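Local coordinates for protein peptide chain release factor RF2 (Thermus thermophilus, PDB 2IHR) that recognises the stop codons UGA and UAA on the ribosome and directs the release of the finished polypeptide, thereby terminating translation, at residues L106-P110 against N175-S181; A116-P122 against D165-V171; V210-V214 against A281-E285; E226-M232 against A248-L254. All coordinates share one frame. Residue numbers count along the deposited sequence, not the author numbering.

Contact 1 (L106-P110 against N175-S181)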
loop_
_atom_site.group_PDB
_atom_site.type_symbol
_atom_site.label_atom_id
_atom_site.label_comp_id
_atom_site.label_asym_id
_atom_site.label_seq_id
_atom_site.Cartn_x
_atom_site.Cartn_y
_atom_site.Cartn_z
ATOM N N LEU A 106 12.756 -0.696 -2.596
ATOM C CA LEU A 106 11.497 -0.576 -3.338
ATOM C C LEU A 106 10.372 0.020 -2.488
ATOM O O LEU A 106 9.387 0.574 -3.010
ATOM C CB LEU A 106 11.064 -1.945 -3.859
ATOM C CG LEU A 106 11.754 -2.401 -5.145
ATOM C CD1 LEU A 106 11.352 -3.850 -5.383
ATOM C CD2 LEU A 106 11.399 -1.472 -6.360
ATOM N N LEU A 107 10.551 -0.095 -1.173
ATOM C CA LEU A 107 9.587 0.385 -0.192
ATOM C C LEU A 107 9.837 1.738 0.465
ATOM O O LEU A 107 9.086 2.152 1.337
ATOM C CB LEU A 107 9.405 -0.676 0.896
ATOM C CG LEU A 107 8.547 -1.862 0.470
ATOM C CD1 LEU A 107 8.402 -2.824 1.623
ATOM C CD2 LEU A 107 7.191 -1.341 0.013
ATOM N N ASN A 108 10.866 2.459 0.075
ATOM C CA ASN A 108 11.041 3.737 0.729
ATOM C C ASN A 108 10.471 4.889 -0.110
ATOM O O ASN A 108 11.116 5.345 -1.050
ATOM C CB ASN A 108 12.521 4.000 1.009
ATOM C CG ASN A 108 13.264 4.546 -0.194
ATOM O OD1 ASN A 108 13.958 5.562 -0.094
ATOM N ND2 ASN A 108 13.141 3.873 -1.324
ATOM N N PHE A 109 9.264 5.377 0.187
ATOM C CA PHE A 109 8.859 6.508 -0.637
ATOM C C PHE A 109 8.945 7.850 0.151
ATOM O O PHE A 109 9.991 8.553 0.021
ATOM C CB PHE A 109 7.539 6.327 -1.423
ATOM C CG PHE A 109 6.952 4.929 -1.411
ATOM C CD1 PHE A 109 5.694 4.711 -0.836
ATOM C CD2 PHE A 109 7.633 3.843 -1.937
ATOM C CE1 PHE A 109 5.128 3.466 -0.766
ATOM C CE2 PHE A 109 7.070 2.539 -1.880
ATOM C CZ PHE A 109 5.808 2.363 -1.289
ATOM N N PRO A 110 8.012 8.238 1.035
ATOM C CA PRO A 110 6.854 8.314 1.915
ATOM C C PRO A 110 6.320 7.153 2.629
ATOM O O PRO A 110 6.791 6.040 2.478
ATOM C CB PRO A 110 5.824 9.023 1.042
ATOM C CG PRO A 110 6.683 10.161 0.684
ATOM C CD PRO A 110 7.869 9.400 0.111
ATOM N N ASN A 175 4.395 -1.533 6.748
ATOM C CA ASN A 175 4.383 -1.345 5.308
ATOM C C ASN A 175 3.118 -1.802 4.636
ATOM O O ASN A 175 3.168 -2.257 3.493
ATOM C CB ASN A 175 5.530 -2.095 4.670
ATOM C CG ASN A 175 6.860 -1.552 5.077
ATOM O OD1 ASN A 175 7.149 -0.362 4.867
ATOM N ND2 ASN A 175 7.693 -2.410 5.653
ATOM N N ALA A 176 1.998 -1.708 5.350
ATOM C CA ALA A 176 0.724 -2.087 4.777
ATOM C C ALA A 176 0.520 -1.140 3.583
ATOM O O ALA A 176 0.370 -1.587 2.451
ATOM C CB ALA A 176 -0.369 -1.919 5.804
ATOM N N TYR A 177 0.559 0.168 3.826
ATOM C CA TYR A 177 0.402 1.135 2.754
ATOM C C TYR A 177 1.326 0.868 1.565
ATOM O O TYR A 177 0.884 0.675 0.427
ATOM C CB TYR A 177 0.695 2.528 3.247
ATOM C CG TYR A 177 0.514 3.503 2.124
ATOM C CD1 TYR A 177 -0.707 3.582 1.467
ATOM C CD2 TYR A 177 1.589 4.249 1.623
ATOM C CE1 TYR A 177 -0.861 4.364 0.325
ATOM C CE2 TYR A 177 1.440 5.034 0.472
ATOM C CZ TYR A 177 0.214 5.071 -0.167
ATOM O OH TYR A 177 0.051 5.747 -1.342
ATOM N N GLY A 178 2.623 0.893 1.828
ATOM C CA GLY A 178 3.593 0.640 0.768
ATOM C C GLY A 178 3.289 -0.547 -0.146
ATOM O O GLY A 178 3.211 -0.393 -1.370
ATOM N N LEU A 179 3.148 -1.735 0.446
ATOM C CA LEU A 179 2.838 -2.956 -0.299
ATOM C C LEU A 179 1.552 -2.856 -1.096
ATOM O O LEU A 179 1.525 -3.202 -2.263
ATOM C CB LEU A 179 2.706 -4.149 0.648
ATOM C CG LEU A 179 4.010 -4.470 1.377
ATOM C CD1 LEU A 179 3.759 -5.595 2.375
ATOM C CD2 LEU A 179 5.086 -4.865 0.376
ATOM N N LEU A 180 0.488 -2.399 -0.448
ATOM C CA LEU A 180 -0.805 -2.273 -1.078
ATOM C C LEU A 180 -0.904 -1.096 -2.050
ATOM O O LEU A 180 -1.800 -1.053 -2.915
ATOM C CB LEU A 180 -1.875 -2.111 0.001
ATOM C CG LEU A 180 -2.245 -3.428 0.648
ATOM C CD1 LEU A 180 -3.278 -3.287 1.797
ATOM C CD2 LEU A 180 -2.768 -4.314 -0.495
ATOM N N SER A 181 0.012 -0.150 -1.903
ATOM C CA SER A 181 -0.028 1.052 -2.703
ATOM C C SER A 181 -0.075 0.885 -4.242
ATOM O O SER A 181 -0.813 1.592 -4.909
ATOM C CB SER A 181 1.095 2.015 -2.236
ATOM O OG SER A 181 2.416 1.642 -2.622
#

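Contact 2 (A116-P122 against D165-V171)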
loop_
_atom_site.group_PDB
_atom_site.type_symbol
_atom_site.label_atom_id
_atom_site.label_comp_id
_atom_site.label_asym_id
_atom_site.label_seq_id
_atom_site.Cartn_x
_atom_site.Cartn_y
_atom_site.Cartn_z
ATOM N N ALA A 116 -2.599 0.944 6.086
ATOM C CA ALA A 116 -3.304 1.331 4.889
ATOM C C ALA A 116 -4.822 1.386 4.959
ATOM O O ALA A 116 -5.479 0.595 5.673
ATOM C CB ALA A 116 -2.858 0.413 3.770
ATOM N N ILE A 117 -5.365 2.366 4.232
ATOM C CA ILE A 117 -6.811 2.579 4.103
ATOM C C ILE A 117 -7.094 2.288 2.632
ATOM O O ILE A 117 -6.725 3.076 1.743
ATOM C CB ILE A 117 -7.214 4.023 4.378
ATOM C CG1 ILE A 117 -6.764 4.421 5.785
ATOM C CG2 ILE A 117 -8.737 4.176 4.181
ATOM C CD1 ILE A 117 -6.760 5.923 6.034
ATOM N N LEU A 118 -7.698 1.122 2.399
ATOM C CA LEU A 118 -8.035 0.623 1.066
ATOM C C LEU A 118 -9.555 0.675 0.879
ATOM O O LEU A 118 -10.328 0.245 1.771
ATOM C CB LEU A 118 -7.481 -0.804 0.909
ATOM C CG LEU A 118 -7.753 -1.619 -0.385
ATOM C CD1 LEU A 118 -6.503 -2.422 -0.799
ATOM C CD2 LEU A 118 -8.965 -2.523 -0.165
ATOM N N THR A 119 -9.978 1.232 -0.266
ATOM C CA THR A 119 -11.415 1.391 -0.549
ATOM C C THR A 119 -11.802 0.815 -1.911
ATOM O O THR A 119 -11.121 1.055 -2.909
ATOM C CB THR A 119 -11.820 2.898 -0.569
ATOM O OG1 THR A 119 -11.184 3.596 0.505
ATOM C CG2 THR A 119 -13.332 3.047 -0.452
ATOM N N ILE A 120 -12.932 0.119 -1.960
ATOM C CA ILE A 120 -13.434 -0.527 -3.179
ATOM C C ILE A 120 -14.853 -0.125 -3.520
ATOM O O ILE A 120 -15.733 -0.134 -2.668
ATOM C CB ILE A 120 -13.417 -2.072 -3.024
ATOM C CG1 ILE A 120 -11.964 -2.554 -2.869
ATOM C CG2 ILE A 120 -14.022 -2.752 -4.257
ATOM C CD1 ILE A 120 -11.795 -3.712 -1.949
ATOM N N GLN A 121 -15.089 0.239 -4.772
ATOM C CA GLN A 121 -16.438 0.586 -5.196
ATOM C C GLN A 121 -16.648 -0.035 -6.544
ATOM O O GLN A 121 -15.731 -0.053 -7.345
ATOM C CB GLN A 121 -16.584 2.104 -5.294
ATOM C CG GLN A 121 -16.706 2.773 -3.937
ATOM C CD GLN A 121 -16.810 4.272 -4.011
ATOM O OE1 GLN A 121 -15.817 4.985 -4.218
ATOM N NE2 GLN A 121 -18.025 4.768 -3.838
ATOM N N PRO A 122 -17.822 -0.614 -6.798
ATOM C CA PRO A 122 -17.981 -1.195 -8.143
ATOM C C PRO A 122 -17.970 -0.106 -9.244
ATOM O O PRO A 122 -18.075 1.074 -8.966
ATOM C CB PRO A 122 -19.327 -1.937 -8.076
ATOM C CG PRO A 122 -20.060 -1.339 -6.875
ATOM C CD PRO A 122 -18.937 -0.969 -5.898
ATOM N N ASP A 165 -21.689 -2.652 -2.586
ATOM C CA ASP A 165 -21.793 -1.398 -3.308
ATOM C C ASP A 165 -20.698 -0.464 -2.880
ATOM O O ASP A 165 -20.437 0.570 -3.522
ATOM C CB ASP A 165 -23.132 -0.737 -3.072
ATOM C CG ASP A 165 -24.067 -0.896 -4.244
ATOM O OD1 ASP A 165 -23.667 -0.599 -5.399
ATOM O OD2 ASP A 165 -25.212 -1.316 -3.997
ATOM N N TYR A 166 -20.043 -0.847 -1.795
ATOM C CA TYR A 166 -18.946 -0.071 -1.260
ATOM C C TYR A 166 -18.324 -0.837 -0.087
ATOM O O TYR A 166 -18.996 -1.612 0.614
ATOM C CB TYR A 166 -19.483 1.291 -0.829
ATOM C CG TYR A 166 -18.513 2.191 -0.095
ATOM C CD1 TYR A 166 -18.140 1.914 1.231
ATOM C CD2 TYR A 166 -17.916 3.292 -0.740
ATOM C CE1 TYR A 166 -17.199 2.689 1.896
ATOM C CE2 TYR A 166 -16.957 4.088 -0.080
ATOM C CZ TYR A 166 -16.605 3.765 1.243
ATOM O OH TYR A 166 -15.634 4.477 1.920
ATOM N N ALA A 167 -17.029 -0.648 0.108
ATOM C CA ALA A 167 -16.332 -1.300 1.207
ATOM C C ALA A 167 -15.091 -0.497 1.435
ATOM O O ALA A 167 -14.530 0.037 0.492
ATOM C CB ALA A 167 -15.976 -2.741 0.854
ATOM N N GLN A 168 -14.695 -0.376 2.702
ATOM C CA GLN A 168 -13.491 0.360 3.089
ATOM C C GLN A 168 -12.844 -0.244 4.334
ATOM O O GLN A 168 -13.435 -0.278 5.404
ATOM C CB GLN A 168 -13.809 1.822 3.353
ATOM C CG GLN A 168 -12.616 2.553 3.905
ATOM C CD GLN A 168 -12.918 3.982 4.155
ATOM O OE1 GLN A 168 -13.653 4.326 5.093
ATOM N NE2 GLN A 168 -12.380 4.846 3.300
ATOM N N ILE A 169 -11.606 -0.699 4.174
ATOM C CA ILE A 169 -10.888 -1.331 5.260
ATOM C C ILE A 169 -9.598 -0.650 5.692
ATOM O O ILE A 169 -9.042 0.209 4.995
ATOM C CB ILE A 169 -10.580 -2.781 4.922
ATOM C CG1 ILE A 169 -9.532 -2.859 3.799
ATOM C CG2 ILE A 169 -11.866 -3.470 4.514
ATOM C CD1 ILE A 169 -8.948 -4.306 3.537
ATOM N N LEU A 170 -9.144 -1.058 6.876
ATOM C CA LEU A 170 -7.946 -0.531 7.489
ATOM C C LEU A 170 -7.102 -1.756 7.732
ATOM O O LEU A 170 -7.507 -2.678 8.479
ATOM C CB LEU A 170 -8.308 0.144 8.805
ATOM C CG LEU A 170 -7.194 0.772 9.642
ATOM C CD1 LEU A 170 -6.448 1.774 8.850
ATOM C CD2 LEU A 170 -7.817 1.388 10.856
ATOM N N VAL A 171 -5.941 -1.769 7.074
ATOM C CA VAL A 171 -5.022 -2.889 7.138
ATOM C C VAL A 171 -3.853 -2.433 7.957
ATOM O O VAL A 171 -3.081 -1.568 7.533
ATOM C CB VAL A 171 -4.584 -3.320 5.683
ATOM C CG1 VAL A 171 -3.515 -4.449 5.717
ATOM C CG2 VAL A 171 -5.811 -3.795 4.917
#

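Contact 3 (V210-V214 against A281-E285)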
loop_
_atom_site.group_PDB
_atom_site.type_symbol
_atom_site.label_atom_id
_atom_site.label_comp_id
_atom_site.label_asym_id
_atom_site.label_seq_id
_atom_site.Cartn_x
_atom_site.Cartn_y
_atom_site.Cartn_z
ATOM N N VAL A 210 -6.061 3.328 -2.230
ATOM C CA VAL A 210 -5.194 3.138 -1.091
ATOM C C VAL A 210 -4.448 4.451 -0.798
ATOM O O VAL A 210 -3.785 5.000 -1.685
ATOM C CB VAL A 210 -4.109 2.042 -1.378
ATOM C CG1 VAL A 210 -3.498 1.504 -0.053
ATOM C CG2 VAL A 210 -4.718 0.932 -2.172
ATOM N N ILE A 211 -4.569 4.943 0.440
ATOM C CA ILE A 211 -3.880 6.149 0.918
ATOM C C ILE A 211 -3.320 5.758 2.305
ATOM O O ILE A 211 -3.799 4.819 2.932
ATOM C CB ILE A 211 -4.855 7.293 1.089
ATOM C CG1 ILE A 211 -5.789 6.965 2.258
ATOM C CG2 ILE A 211 -5.580 7.578 -0.256
ATOM C CD1 ILE A 211 -6.881 7.934 2.465
ATOM N N PRO A 212 -2.310 6.461 2.814
ATOM C CA PRO A 212 -1.868 5.972 4.139
ATOM C C PRO A 212 -2.472 6.614 5.386
ATOM O O PRO A 212 -2.746 7.829 5.382
ATOM C CB PRO A 212 -0.360 6.201 4.109
ATOM C CG PRO A 212 -0.248 7.490 3.348
ATOM C CD PRO A 212 -1.310 7.364 2.207
ATOM N N GLU A 213 -2.675 5.794 6.434
ATOM C CA GLU A 213 -3.152 6.283 7.739
ATOM C C GLU A 213 -1.903 6.791 8.466
ATOM O O GLU A 213 -1.140 6.027 9.086
ATOM C CB GLU A 213 -3.789 5.196 8.605
ATOM C CG GLU A 213 -3.436 5.385 10.094
ATOM C CD GLU A 213 -4.252 4.527 11.037
ATOM O OE1 GLU A 213 -3.747 3.463 11.504
ATOM O OE2 GLU A 213 -5.410 4.938 11.307
ATOM N N VAL A 214 -1.711 8.098 8.365
ATOM C CA VAL A 214 -0.596 8.829 8.948
ATOM C C VAL A 214 -0.642 9.024 10.475
ATOM O O VAL A 214 -1.492 8.449 11.183
ATOM C CB VAL A 214 -0.520 10.180 8.287
ATOM C CG1 VAL A 214 -0.345 10.018 6.765
ATOM C CG2 VAL A 214 -1.791 10.906 8.562
ATOM N N ALA A 281 -7.045 11.577 7.460
ATOM C CA ALA A 281 -6.126 11.039 6.457
ATOM C C ALA A 281 -6.536 11.271 5.000
ATOM O O ALA A 281 -5.691 11.301 4.108
ATOM C CB ALA A 281 -5.959 9.593 6.693
ATOM N N ARG A 282 -7.833 11.405 4.757
ATOM C CA ARG A 282 -8.321 11.655 3.412
ATOM C C ARG A 282 -8.121 13.122 3.028
ATOM O O ARG A 282 -7.915 13.457 1.866
ATOM C CB ARG A 282 -9.790 11.281 3.329
ATOM C CG ARG A 282 -10.037 9.788 3.423
ATOM C CD ARG A 282 -11.467 9.466 3.102
ATOM N NE ARG A 282 -11.764 10.109 1.844
ATOM C CZ ARG A 282 -12.982 10.270 1.348
ATOM N NH1 ARG A 282 -14.071 9.835 1.986
ATOM N NH2 ARG A 282 -13.091 10.876 0.179
ATOM N N LEU A 283 -8.193 13.991 4.031
ATOM C CA LEU A 283 -7.996 15.415 3.830
ATOM C C LEU A 283 -6.511 15.597 3.579
ATOM O O LEU A 283 -6.100 16.354 2.704
ATOM C CB LEU A 283 -8.423 16.163 5.088
ATOM C CG LEU A 283 -9.930 16.140 5.369
ATOM C CD1 LEU A 283 -10.239 16.563 6.806
ATOM C CD2 LEU A 283 -10.604 17.059 4.348
ATOM N N TYR A 284 -5.710 14.887 4.361
ATOM C CA TYR A 284 -4.261 14.920 4.231
ATOM C C TYR A 284 -3.841 14.526 2.809
ATOM O O TYR A 284 -2.845 15.003 2.264
ATOM C CB TYR A 284 -3.651 13.923 5.204
ATOM C CG TYR A 284 -2.155 13.896 5.140
ATOM C CD1 TYR A 284 -1.392 14.919 5.710
ATOM C CD2 TYR A 284 -1.489 12.858 4.518
ATOM C CE1 TYR A 284 0.008 14.898 5.665
ATOM C CE2 TYR A 284 -0.083 12.830 4.464
ATOM C CZ TYR A 284 0.647 13.849 5.045
ATOM O OH TYR A 284 2.001 13.781 5.055
ATOM N N GLU A 285 -4.616 13.607 2.248
ATOM C CA GLU A 285 -4.406 13.092 0.919
ATOM C C GLU A 285 -4.921 14.146 -0.035
ATOM O O GLU A 285 -4.263 14.438 -1.027
ATOM C CB GLU A 285 -5.168 11.765 0.763
ATOM C CG GLU A 285 -5.338 11.226 -0.667
ATOM C CD GLU A 285 -4.024 10.978 -1.397
ATOM O OE1 GLU A 285 -2.954 11.013 -0.734
ATOM O OE2 GLU A 285 -4.078 10.742 -2.632
#

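Contact 4 (E226-M232 against A248-L254)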
loop_
_atom_site.group_PDB
_atom_site.type_symbol
_atom_site.label_atom_id
_atom_site.label_comp_id
_atom_site.label_asym_id
_atom_site.label_seq_id
_atom_site.Cartn_x
_atom_site.Cartn_y
_atom_site.Cartn_z
ATOM N N GLU A 226 -17.054 22.313 12.047
ATOM C CA GLU A 226 -16.690 22.066 10.660
ATOM C C GLU A 226 -17.240 20.707 10.234
ATOM O O GLU A 226 -17.149 20.331 9.071
ATOM C CB GLU A 226 -15.173 22.093 10.503
ATOM C CG GLU A 226 -14.591 23.480 10.578
ATOM C CD GLU A 226 -14.904 24.300 9.344
ATOM O OE1 GLU A 226 -16.065 24.260 8.880
ATOM O OE2 GLU A 226 -13.989 24.987 8.840
ATOM N N LEU A 227 -17.839 19.997 11.187
ATOM C CA LEU A 227 -18.375 18.657 10.961
ATOM C C LEU A 227 -19.877 18.551 11.200
ATOM O O LEU A 227 -20.484 19.449 11.769
ATOM C CB LEU A 227 -17.706 17.675 11.933
ATOM C CG LEU A 227 -16.197 17.429 12.004
ATOM C CD1 LEU A 227 -15.449 18.699 11.801
ATOM C CD2 LEU A 227 -15.835 16.842 13.355
ATOM N N ARG A 228 -20.471 17.453 10.747
ATOM C CA ARG A 228 -21.870 17.179 11.039
ATOM C C ARG A 228 -21.946 15.714 11.383
ATOM O O ARG A 228 -21.981 14.876 10.498
ATOM C CB ARG A 228 -22.849 17.414 9.889
ATOM C CG ARG A 228 -24.235 16.790 10.294
ATOM C CD ARG A 228 -25.476 17.205 9.482
ATOM N NE ARG A 228 -25.427 16.776 8.086
ATOM C CZ ARG A 228 -25.085 17.571 7.076
ATOM N NH1 ARG A 228 -24.769 18.847 7.312
ATOM N NH2 ARG A 228 -25.043 17.084 5.837
ATOM N N ILE A 229 -21.971 15.399 12.664
ATOM C CA ILE A 229 -22.051 14.017 13.097
ATOM C C ILE A 229 -23.507 13.494 12.984
ATOM O O ILE A 229 -24.458 14.220 13.283
ATOM C CB ILE A 229 -21.508 13.918 14.554
ATOM C CG1 ILE A 229 -19.994 14.196 14.546
ATOM C CG2 ILE A 229 -21.858 12.580 15.176
ATOM C CD1 ILE A 229 -19.370 14.381 15.945
ATOM N N ASP A 230 -23.676 12.259 12.496
ATOM C CA ASP A 230 -24.998 11.621 12.356
ATOM C C ASP A 230 -24.857 10.247 12.971
ATOM O O ASP A 230 -23.823 9.614 12.800
ATOM C CB ASP A 230 -25.406 11.341 10.893
ATOM C CG ASP A 230 -25.654 12.591 10.068
ATOM O OD1 ASP A 230 -24.679 13.169 9.540
ATOM O OD2 ASP A 230 -26.834 12.985 9.930
ATOM N N VAL A 231 -25.867 9.777 13.692
ATOM C CA VAL A 231 -25.793 8.415 14.208
ATOM C C VAL A 231 -26.842 7.648 13.417
ATOM O O VAL A 231 -28.035 7.903 13.532
ATOM C CB VAL A 231 -26.055 8.312 15.721
ATOM C CG1 VAL A 231 -26.338 6.849 16.101
ATOM C CG2 VAL A 231 -24.824 8.786 16.485
ATOM N N MET A 232 -26.364 6.717 12.595
ATOM C CA MET A 232 -27.216 5.926 11.721
ATOM C C MET A 232 -27.460 4.481 12.113
ATOM O O MET A 232 -26.639 3.842 12.771
ATOM C CB MET A 232 -26.639 5.957 10.317
ATOM C CG MET A 232 -26.752 7.301 9.675
ATOM S SD MET A 232 -25.499 7.464 8.439
ATOM C CE MET A 232 -26.120 6.375 7.197
ATOM N N ALA A 248 -23.744 3.071 14.460
ATOM C CA ALA A 248 -22.889 3.556 13.369
ATOM C C ALA A 248 -22.932 5.079 13.203
ATOM O O ALA A 248 -24.004 5.666 13.240
ATOM C CB ALA A 248 -23.282 2.873 12.070
ATOM N N VAL A 249 -21.777 5.709 12.998
ATOM C CA VAL A 249 -21.706 7.168 12.848
ATOM C C VAL A 249 -21.162 7.695 11.511
ATOM O O VAL A 249 -20.108 7.277 11.075
ATOM C CB VAL A 249 -20.854 7.778 13.980
ATOM C CG1 VAL A 249 -19.698 6.855 14.296
ATOM C CG2 VAL A 249 -20.332 9.158 13.568
ATOM N N ARG A 250 -21.878 8.618 10.873
ATOM C CA ARG A 250 -21.427 9.210 9.613
ATOM C C ARG A 250 -20.899 10.633 9.835
ATOM O O ARG A 250 -21.659 11.550 10.139
ATOM C CB ARG A 250 -22.567 9.243 8.572
ATOM C CG ARG A 250 -22.432 10.309 7.480
ATOM C CD ARG A 250 -23.004 9.814 6.165
ATOM N NE ARG A 250 -24.318 10.339 5.762
ATOM C CZ ARG A 250 -25.392 10.430 6.551
ATOM N NH1 ARG A 250 -25.328 10.044 7.821
ATOM N NH2 ARG A 250 -26.545 10.889 6.061
ATOM N N VAL A 251 -19.591 10.822 9.694
ATOM C CA VAL A 251 -19.020 12.147 9.840
ATOM C C VAL A 251 -18.910 12.826 8.486
ATOM O O VAL A 251 -18.426 12.248 7.527
ATOM C CB VAL A 251 -17.636 12.116 10.414
ATOM C CG1 VAL A 251 -17.145 13.556 10.551
ATOM C CG2 VAL A 251 -17.640 11.408 11.739
ATOM N N VAL A 252 -19.347 14.069 8.418
ATOM C CA VAL A 252 -19.297 14.811 7.174
ATOM C C VAL A 252 -18.361 15.970 7.403
ATOM O O VAL A 252 -18.294 16.493 8.508
ATOM C CB VAL A 252 -20.671 15.381 6.797
ATOM C CG1 VAL A 252 -20.595 15.966 5.426
ATOM C CG2 VAL A 252 -21.758 14.300 6.891
ATOM N N HIS A 253 -17.625 16.371 6.374
ATOM C CA HIS A 253 -16.710 17.485 6.531
ATOM C C HIS A 253 -17.124 18.587 5.596
ATOM O O HIS A 253 -16.584 18.756 4.505
ATOM C CB HIS A 253 -15.274 17.080 6.259
ATOM C CG HIS A 253 -14.317 18.213 6.398
ATOM N ND1 HIS A 253 -13.775 18.865 5.310
ATOM C CD2 HIS A 253 -13.860 18.860 7.499
ATOM C CE1 HIS A 253 -13.023 19.865 5.736
ATOM N NE2 HIS A 253 -13.060 19.885 7.060
ATOM N N LEU A 254 -18.110 19.324 6.082
ATOM C CA LEU A 254 -18.757 20.447 5.425
ATOM C C LEU A 254 -17.921 21.257 4.435
ATOM O O LEU A 254 -18.337 21.487 3.298
ATOM C CB LEU A 254 -19.342 21.334 6.527
ATOM C CG LEU A 254 -20.166 20.501 7.533
ATOM C CD1 LEU A 254 -20.443 21.295 8.801
ATOM C CD2 LEU A 254 -21.459 20.040 6.875
#

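Contact 1 (L106-P110 against N175-S181)
This is a small apolar contact between a loop and a short helix: residues 106-110, which leave helix 92-106 on the way to strand 115-122, lie against helix 176-180. Two side chains, Leu107 and Phe109, supply nearly all of the loop's share. Both meet Gly178, where the lack of a side chain leaves the helix surface open: Phe109 CZ comes to 3.5 Å from Gly178 CA and Leu107 CD2 to 4.0 Å from Gly178 C. A CB there would crowd both. Leu107 CD1 also touches Leu179 CD2 at 4.1 Å and Asn175 CG at 4.0 Å. The rim of the Phe109 ring continues to Tyr177, CE1 to CE2 at 4.2 Å. Ser181 OG, 3.7 Å from Phe109 CZ, is hydrogen-bonded back to Gly178 O at 2.5 Å. Leu107 also packs on Trp346 and Leu349 of helix 342-353, while Tyr177 and Leu180 carry helix 176-180 onto Val210 of strand 201-213.

Contact 2 (A116-P122 against D165-V171)
Asp165 opens the segment at a corner of the chain; its O lies 3.2 Å from Pro122 CD, and together with Tyr166 it faces Thr157 in a classic beta bulge on the side of strand 150-158. The Tyr166 ring lies beside Thr119 and Gln121: Gln121 NE2 meets the ring edge 3.4 Å from Tyr166 CD2, and Thr119 CG2 is 3.6 Å from Tyr166 OH. At Ala167 regular antiparallel pairing begins: Ala167 O accepts from Ile120 N at 2.9 Å and Ala167 N donates to Ile120 O at 3.1 Å. Gln168, in a non-hydrogen-bonded pair with Thr119, adds a side-chain bond from NE2 to Thr119 OG1 at 3.3 Å. The two strands are neighbours in the large mixed sheet, 164-172 lying between 150-158 and 115-122, which is flanked on its other edge by 201-213. Ile169 N donates to Leu118 O at 2.9 Å, and Ile169 CG1 packs 4.0 Å from Leu118 CD2 on the face covered by helix 127-145. Leu170 turns to the face of helix 268-294, its CD1 4.1 Å from Ile117 CG1. Val171 and Ala116 exchange two bonds, the shorter from Val171 N to Ala116 O at 2.8 Å.

Contact 3 (V210-V214 against A281-E285)
Here an alpha helix packs across a beta sheet: helix 281-285, part of the long helix 268-294, crosses the end of strand 201-213 with short-segment axes 8.3 Å apart at 117°. The contact joins the large mixed sheet to helix 268-294 by side-chain packing. Ile211 has the largest share. With chi1 p and chi2 t it spreads over the helix, placing CD1 3.8 Å from Arg282 CG and 3.9 Å from Ala281 O, while CG2 reaches Glu285 CG at 3.7 Å. Arg282, m at chi1, thus offers Ile211 the aliphatic start of its chain. In Glu285 chi1 t brings CG to Ile211, and chi2 p then turns the carboxylate, which makes a salt bridge with Arg288. Ala281 is the small residue at which the backbones come closest, its CA 5.8 Å from that of Glu213; its CB lies 3.9 Å from Pro212 O. Glu213 points its CA-to-CB bond away from the helix. Beyond it Val214, chi1 m, faces the helix again and meets Tyr284, whose t rotamer carries the ring alongside the valine: Val214 CG1 stands 3.6 Å from Tyr284 CE2.

Contact 4 (E226-M232 against A248-L254)
Arg250, Met232 and Leu254 have the most surface covered where strands 227-232 and 248-253 pair as an antiparallel hairpin. The long loop joining them carries the GGQ motif of peptide release, with Gln240. As modelled, the Arg250 guanidinium has Asp230 OD1 over one face and Met232 CE over the other, but NH1 sits too close to Met232 to be placed surely. The salt bridge from Asp230 OD1 to Arg250 NH1 is long, 3.6 Å, and works through charge alone; Arg228 NE, on Asp230's own strand, is a still longer 4.0 Å from Asp230 OD1. Firm backbone bonds run from Arg250 N to Asp230 O at 2.9 Å and from Met232 N to Ala248 O at 2.7 Å; several others are weak. Leu254 brings CD1 to 3.5 Å from Leu227 O and CD2 to 3.5 Å from Arg228 NH1. On the opposite face Ile229 and Val249 pack on Lys272 of helix 268-294. Strand 248-253 is the middle of a three-stranded sheet, with strand 258-262 along its other edge.

Contact 2 is the most buried of the four, a regular backbone pairing in the large mixed sheet. Contacts 1 and 3 are partly buried and rely on side chains, each setting a helix against its partner. Contacts 1, 2 and 3 touch one another: Tyr177 N of contact 1 lies 3.4 Å from Ala116 CB of contact 2, Tyr177 packs on Pro212 of contact 3, and Ile117 of contact 2 on Ala281, strands 115-122 and 201-213 being neighbours. Contact 4 lies outermost, in a separate sheet, its centre about 30 Å from that of contact 1; its pairing is looser and it adds charged groups. Helix 268-294, one side of contact 3, also covers the face of contact 4 with Ile229, Val249 and Val251, so it bridges both sheets.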